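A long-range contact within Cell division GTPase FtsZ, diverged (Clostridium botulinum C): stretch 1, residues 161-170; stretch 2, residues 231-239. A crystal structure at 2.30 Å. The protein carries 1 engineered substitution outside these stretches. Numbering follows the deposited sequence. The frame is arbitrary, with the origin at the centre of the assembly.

Stretch 1, residues 161-170: IYLLDNNKRE
Stretch 2 (231-239) SLKESIFAE

Residues 161-165 are in a strand that begins earlier; 166-168 follow with helical phi/psi, before Arg169 extends again (-141/156). In the other stretch 231-233 are helical, and 235-239 are loop, with Ile236 at -76/-15, Phe237 at -77/145 and Ala238 at -55/135. A single beta bridge pairs Leu164 with Phe237 (CA-CA 4.3 Å). The bonds flanking it follow the antiparallel pattern; Asp165 CA lies 5.0 Å from Ala238 CA, and the contact buries 588 Å² in all.

Two backbone hydrogen bonds define the bridge: Ala238 N to Leu163 O (2.7 Å, 169° at hydrogen) and Asp165 N to Ile236 O (2.9 Å, 156°). The same carbonyls receive CA-H...O contacts, Phe237 CA to Leu163 O at 3.3 Å and Leu164 CA to Ile236 O at 3.5 Å.

The apolar contacts are buried. Leu164 (m, t) and Phe237 (chi1 -70°, chi2 -98°) both direct CA-to-CB away, yet their ends meet. The flat ring offers a face to Leu164 CD2, 3.9 Å from its centroid and 14° off the normal (CH-pi), and an edge to Tyr162 CB, 4.1 Å from Phe237 CE1. Leu164 CD2 also meets Ile236 CD1 (4.1 Å; Ile236 is p, t), while Leu163 CG (t, p) packs on the lone methyl of Ala238, CB, at 3.8 Å.

Charged side chains collect the carbonyls of Lys233, Glu234 and Ser235. Lys168, m at all four chi angles, curls so that its three-donor ammonium, NZ, reaches Ser235 O (2.8 Å), Lys233 O (2.9 Å) and a water (2.4 Å), which donates to Phe237 O (3.0 Å). The flat guanidinium of Arg169 (m, m, t, chi4 -79°) can aim NH1 (2.8 Å) and NH2 (2.7 Å) at Glu234 O, near its plane, leaving one face to Ile236 CG2, 3.7 Å from NH1.

A second water donates to Asp165 OD2 and accepts from Glu239 N, both at 2.8 Å.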

ATOM      1  N   ILE A 161       5.025   1.751   3.803  1.00 30.86           N
ATOM      2  CA  ILE A 161       3.587   1.770   4.051  1.00 22.02           C
ATOM      3  C   ILE A 161       2.888   2.467   2.879  1.00 32.01           C
ATOM      4  O   ILE A 161       3.288   3.560   2.491  1.00 30.91           O
ATOM      5  CB  ILE A 161       3.258   2.549   5.360  1.00 27.34           C
ATOM      6  CG1 ILE A 161       3.756   1.791   6.588  1.00 26.96           C
ATOM      7  CG2 ILE A 161       1.757   2.813   5.483  1.00 13.69           C
ATOM      8  CD1 ILE A 161       3.646   2.590   7.890  1.00 24.17           C
ATOM      9  N   TYR A 162       1.870   1.826   2.306  1.00 19.88           N
ATOM     10  CA  TYR A 162       1.054   2.458   1.283  1.00 23.55           C
ATOM     11  C   TYR A 162      -0.327   2.576   1.903  1.00 22.20           C
ATOM     12  O   TYR A 162      -1.050   1.593   1.987  1.00 23.38           O
ATOM     13  CB  TYR A 162       0.982   1.606   0.008  1.00 21.11           C
ATOM     14  CG  TYR A 162       2.318   1.280  -0.645  1.00 22.87           C
ATOM     15  CD1 TYR A 162       2.721   1.932  -1.804  1.00 20.72           C
ATOM     16  CD2 TYR A 162       3.170   0.303  -0.113  1.00 25.38           C
ATOM     17  CE1 TYR A 162       3.926   1.642  -2.411  1.00 26.44           C
ATOM     18  CE2 TYR A 162       4.395   0.005  -0.720  1.00 26.10           C
ATOM     19  CZ  TYR A 162       4.757   0.679  -1.873  1.00 27.48           C
ATOM     20  OH  TYR A 162       5.944   0.420  -2.504  1.00 33.58           O
ATOM     21  N   LEU A 163      -0.672   3.769   2.375  1.00 17.82           N
ATOM     22  CA  LEU A 163      -1.883   3.953   3.158  1.00 19.08           C
ATOM     23  C   LEU A 163      -2.949   4.574   2.278  1.00 18.81           C
ATOM     24  O   LEU A 163      -2.808   5.732   1.843  1.00 22.44           O
ATOM     25  CB  LEU A 163      -1.607   4.869   4.363  1.00 14.26           C
ATOM     26  CG  LEU A 163      -2.701   4.899   5.441  1.00 24.37           C
ATOM     27  CD1 LEU A 163      -2.986   3.466   5.896  1.00 22.74           C
ATOM     28  CD2 LEU A 163      -2.320   5.778   6.665  1.00 18.54           C
ATOM     29  N   LEU A 164      -4.007   3.806   2.030  1.00 21.13           N
ATOM     30  CA  LEU A 164      -5.107   4.218   1.147  1.00 26.18           C
ATOM     31  C   LEU A 164      -6.320   4.666   1.953  1.00 27.19           C
ATOM     32  O   LEU A 164      -6.522   4.214   3.086  1.00 19.93           O
ATOM     33  CB  LEU A 164      -5.504   3.063   0.210  1.00 22.31           C
ATOM     34  CG  LEU A 164      -4.383   2.420  -0.609  1.00 25.69           C
ATOM     35  CD1 LEU A 164      -4.926   1.349  -1.543  1.00 18.28           C
ATOM     36  CD2 LEU A 164      -3.639   3.478  -1.416  1.00 30.71           C
ATOM     37  N   ASP A 165      -7.139   5.534   1.361  1.00 25.50           N
ATOM     38  CA  ASP A 165      -8.263   6.129   2.075  1.00 26.82           C
ATOM     39  C   ASP A 165      -9.588   5.989   1.302  1.00 32.80           C
ATOM     40  O   ASP A 165      -9.818   6.681   0.307  1.00 27.82           O
ATOM     41  CB  ASP A 165      -7.964   7.604   2.357  1.00 31.20           C
ATOM     42  CG  ASP A 165      -9.040   8.283   3.193  1.00 39.16           C
ATOM     43  OD1 ASP A 165     -10.113   7.675   3.425  1.00 40.26           O
ATOM     44  OD2 ASP A 165      -8.806   9.440   3.617  1.00 41.88           O
ATOM     45  N   ASN A 166     -10.461   5.099   1.773  1.00 26.29           N
ATOM     46  CA  ASN A 166     -11.745   4.888   1.126  1.00 31.41           C
ATOM     47  C   ASN A 166     -12.624   6.136   1.075  1.00 36.88           C
ATOM     48  O   ASN A 166     -13.594   6.160   0.324  1.00 39.97           O
ATOM     49  CB  ASN A 166     -12.532   3.768   1.806  1.00 28.19           C
ATOM     50  CG  ASN A 166     -12.284   2.419   1.185  1.00 41.66           C
ATOM     51  OD1 ASN A 166     -11.744   2.310   0.079  1.00 44.20           O
ATOM     52  ND2 ASN A 166     -12.677   1.371   1.897  1.00 49.45           N
ATOM     53  N   ASN A 167     -12.323   7.153   1.883  1.00 32.38           N
ATOM     54  CA  ASN A 167     -13.095   8.396   1.795  1.00 41.84           C
ATOM     55  C   ASN A 167     -12.893   9.079   0.442  1.00 40.64           C
ATOM     56  O   ASN A 167     -13.685   9.917   0.052  1.00 44.04           O
ATOM     57  CB  ASN A 167     -12.728   9.387   2.913  1.00 41.51           C
ATOM     58  CG  ASN A 167     -13.448   9.110   4.226  1.00 45.79           C
ATOM     59  OD1 ASN A 167     -14.681   9.056   4.283  1.00 44.09           O
ATOM     60  ND2 ASN A 167     -12.672   8.960   5.304  1.00 39.80           N
ATOM     61  N   LYS A 168     -11.822   8.735  -0.266  1.00 36.90           N
ATOM     62  CA  LYS A 168     -11.407   9.520  -1.435  1.00 32.95           C
ATOM     63  C   LYS A 168     -12.121   9.141  -2.731  1.00 41.91           C
ATOM     64  O   LYS A 168     -12.001   9.851  -3.731  1.00 44.77           O
ATOM     65  CB  LYS A 168      -9.886   9.465  -1.634  1.00 31.17           C
ATOM     66  CG  LYS A 168      -9.052  10.040  -0.484  1.00 33.36           C
ATOM     67  CD  LYS A 168      -9.594  11.379   0.008  1.00 36.18           C
ATOM     68  CE  LYS A 168      -9.273  12.514  -0.953  1.00 29.71           C
ATOM     69  NZ  LYS A 168      -7.805  12.598  -1.184  1.00 36.20           N
ATOM     70  N   ARG A 169     -12.855   8.029  -2.723  1.00 41.98           N
ATOM     71  CA  ARG A 169     -13.632   7.616  -3.900  1.00 44.17           C
ATOM     72  C   ARG A 169     -14.980   7.040  -3.496  1.00 45.50           C
ATOM     73  O   ARG A 169     -15.145   6.537  -2.384  1.00 52.10           O
ATOM     74  CB  ARG A 169     -12.873   6.571  -4.727  1.00 45.73           C
ATOM     75  CG  ARG A 169     -11.564   7.057  -5.325  1.00 42.96           C
ATOM     76  CD  ARG A 169     -11.784   7.919  -6.570  1.00 41.58           C
ATOM     77  NE  ARG A 169     -10.506   8.269  -7.191  1.00 42.92           N
ATOM     78  CZ  ARG A 169      -9.705   9.238  -6.751  1.00 43.61           C
ATOM     79  NH1 ARG A 169      -8.556   9.493  -7.366  1.00 39.32           N
ATOM     80  NH2 ARG A 169     -10.057   9.964  -5.696  1.00 39.03           N
ATOM     81  N   GLU A 170     -15.935   7.089  -4.415  1.00 53.89           N
ATOM     82  CA  GLU A 170     -17.265   6.552  -4.160  1.00 64.20           C
ATOM     83  C   GLU A 170     -17.250   5.054  -3.847  1.00 58.08           C
ATOM     84  O   GLU A 170     -17.771   4.629  -2.815  1.00 57.18           O
ATOM     85  CB  GLU A 170     -18.190   6.830  -5.347  1.00 80.09           C
ATOM     86  CG  GLU A 170     -19.658   6.570  -5.054  1.00 93.18           C
ATOM     87  CD  GLU A 170     -20.527   6.615  -6.303  1.00103.94           C
ATOM     88  OE1 GLU A 170     -21.738   6.904  -6.178  1.00108.04           O
ATOM     89  OE2 GLU A 170     -20.001   6.355  -7.406  1.00104.27           O
ATOM     90  N   SER A 231      -3.884  16.503  -8.311  1.00 35.66           N
ATOM     91  CA  SER A 231      -3.510  15.123  -8.078  1.00 41.29           C
ATOM     92  C   SER A 231      -3.473  14.764  -6.581  1.00 38.73           C
ATOM     93  O   SER A 231      -4.014  13.730  -6.168  1.00 38.48           O
ATOM     94  CB  SER A 231      -2.174  14.830  -8.756  1.00 42.67           C
ATOM     95  OG  SER A 231      -1.761  13.512  -8.468  1.00 59.87           O
ATOM     96  N   LEU A 232      -2.839  15.609  -5.774  1.00 35.67           N
ATOM     97  CA  LEU A 232      -2.816  15.391  -4.326  1.00 37.32           C
ATOM     98  C   LEU A 232      -4.210  15.488  -3.705  1.00 34.97           C
ATOM     99  O   LEU A 232      -4.607  14.646  -2.901  1.00 34.14           O
ATOM    100  CB  LEU A 232      -1.904  16.400  -3.636  1.00 33.21           C
ATOM    101  CG  LEU A 232      -0.445  16.053  -3.424  1.00 40.30           C
ATOM    102  CD1 LEU A 232       0.238  17.313  -2.903  1.00 49.71           C
ATOM    103  CD2 LEU A 232      -0.296  14.873  -2.444  1.00 30.79           C
ATOM    104  N   LYS A 233      -4.955  16.527  -4.054  1.00 34.60           N
ATOM    105  CA  LYS A 233      -6.288  16.656  -3.494  1.00 38.25           C
ATOM    106  C   LYS A 233      -7.155  15.426  -3.777  1.00 43.15           C
ATOM    107  O   LYS A 233      -7.911  14.969  -2.907  1.00 41.97           O
ATOM    108  CB  LYS A 233      -6.962  17.898  -4.028  1.00 49.92           C
ATOM    109  CG  LYS A 233      -6.559  19.152  -3.278  1.00 72.30           C
ATOM    110  CD  LYS A 233      -7.048  19.122  -1.828  1.00 74.16           C
ATOM    111  CE  LYS A 233      -6.501  20.313  -1.050  1.00 80.76           C
ATOM    112  NZ  LYS A 233      -7.006  20.361   0.343  1.00 83.91           N
ATOM    113  N   GLU A 234      -7.042  14.901  -4.995  1.00 42.85           N
ATOM    114  CA  GLU A 234      -7.860  13.772  -5.426  1.00 42.23           C
ATOM    115  C   GLU A 234      -7.219  12.431  -5.099  1.00 37.62           C
ATOM    116  O   GLU A 234      -7.767  11.376  -5.433  1.00 39.98           O
ATOM    117  CB  GLU A 234      -8.143  13.873  -6.930  1.00 40.39           C
ATOM    118  CG  GLU A 234      -9.001  15.095  -7.288  1.00 45.99           C
ATOM    119  CD  GLU A 234      -9.334  15.179  -8.764  1.00 54.66           C
ATOM    120  OE1 GLU A 234      -8.684  14.475  -9.563  1.00 56.88           O
ATOM    121  OE2 GLU A 234     -10.248  15.951  -9.128  1.00 64.38           O
ATOM    122  N   SER A 235      -6.060  12.469  -4.448  1.00 29.21           N
ATOM    123  CA  SER A 235      -5.258  11.252  -4.252  1.00 40.08           C
ATOM    124  C   SER A 235      -5.982  10.157  -3.464  1.00 38.99           C
ATOM    125  O   SER A 235      -6.648  10.435  -2.475  1.00 38.21           O
ATOM    126  CB  SER A 235      -3.927  11.583  -3.572  1.00 33.30           C
ATOM    127  OG  SER A 235      -3.130  10.427  -3.451  1.00 35.18           O
ATOM    128  N   ILE A 236      -5.844   8.910  -3.905  1.00 36.00           N
ATOM    129  CA  ILE A 236      -6.432   7.798  -3.178  1.00 32.89           C
ATOM    130  C   ILE A 236      -5.641   7.440  -1.921  1.00 32.01           C
ATOM    131  O   ILE A 236      -6.135   6.694  -1.062  1.00 29.97           O
ATOM    132  CB  ILE A 236      -6.556   6.538  -4.035  1.00 31.11           C
ATOM    133  CG1 ILE A 236      -5.176   6.090  -4.531  1.00 29.18           C
ATOM    134  CG2 ILE A 236      -7.520   6.772  -5.160  1.00 25.80           C
ATOM    135  CD1 ILE A 236      -5.145   4.664  -5.010  1.00 28.81           C
ATOM    136  N   PHE A 237      -4.416   7.953  -1.828  1.00 25.06           N
ATOM    137  CA  PHE A 237      -3.591   7.796  -0.620  1.00 24.58           C
ATOM    138  C   PHE A 237      -4.006   8.730   0.503  1.00 23.22           C
ATOM    139  O   PHE A 237      -4.412   9.854   0.254  1.00 26.91           O
ATOM    140  CB  PHE A 237      -2.117   8.050  -0.921  1.00 25.87           C
ATOM    141  CG  PHE A 237      -1.487   6.981  -1.752  1.00 23.09           C
ATOM    142  CD1 PHE A 237      -0.745   5.978  -1.166  1.00 18.45           C
ATOM    143  CD2 PHE A 237      -1.659   6.965  -3.128  1.00 21.02           C
ATOM    144  CE1 PHE A 237      -0.165   4.968  -1.952  1.00 19.35           C
ATOM    145  CE2 PHE A 237      -1.073   5.962  -3.911  1.00 20.31           C
ATOM    146  CZ  PHE A 237      -0.334   4.971  -3.316  1.00 19.30           C
ATOM    147  N   ALA A 238      -3.899   8.244   1.741  1.00 21.54           N
ATOM    148  CA  ALA A 238      -4.227   9.043   2.906  1.00 26.53           C
ATOM    149  C   ALA A 238      -3.427  10.339   2.905  1.00 28.18           C
ATOM    150  O   ALA A 238      -2.222  10.342   2.668  1.00 26.15           O
ATOM    151  CB  ALA A 238      -3.948   8.264   4.165  1.00 20.72           C
ATOM    152  N   GLU A 239      -4.100  11.440   3.196  1.00 32.03           N
ATOM    153  CA  GLU A 239      -3.445  12.733   3.202  1.00 31.28           C
ATOM    154  C   GLU A 239      -2.260  12.829   4.173  1.00 31.57           C
ATOM    155  O   GLU A 239      -2.354  12.414   5.326  1.00 28.56           O
ATOM    156  CB  GLU A 239      -4.463  13.821   3.532  1.00 28.81           C
ATOM    157  CG  GLU A 239      -3.847  15.202   3.665  1.00 33.51           C
ATOM    158  CD  GLU A 239      -4.887  16.261   3.958  1.00 43.64           C
ATOM    159  OE1 GLU A 239      -6.041  15.891   4.256  1.00 49.83           O
ATOM    160  OE2 GLU A 239      -4.556  17.462   3.889  1.00 51.00           O
TER
HETATM  161  O   HOH W   1      -6.947  11.402   3.096  1.00 28.23           O
HETATM  162  O   HOH W   2      -6.002  12.445   0.407  1.00 41.91           O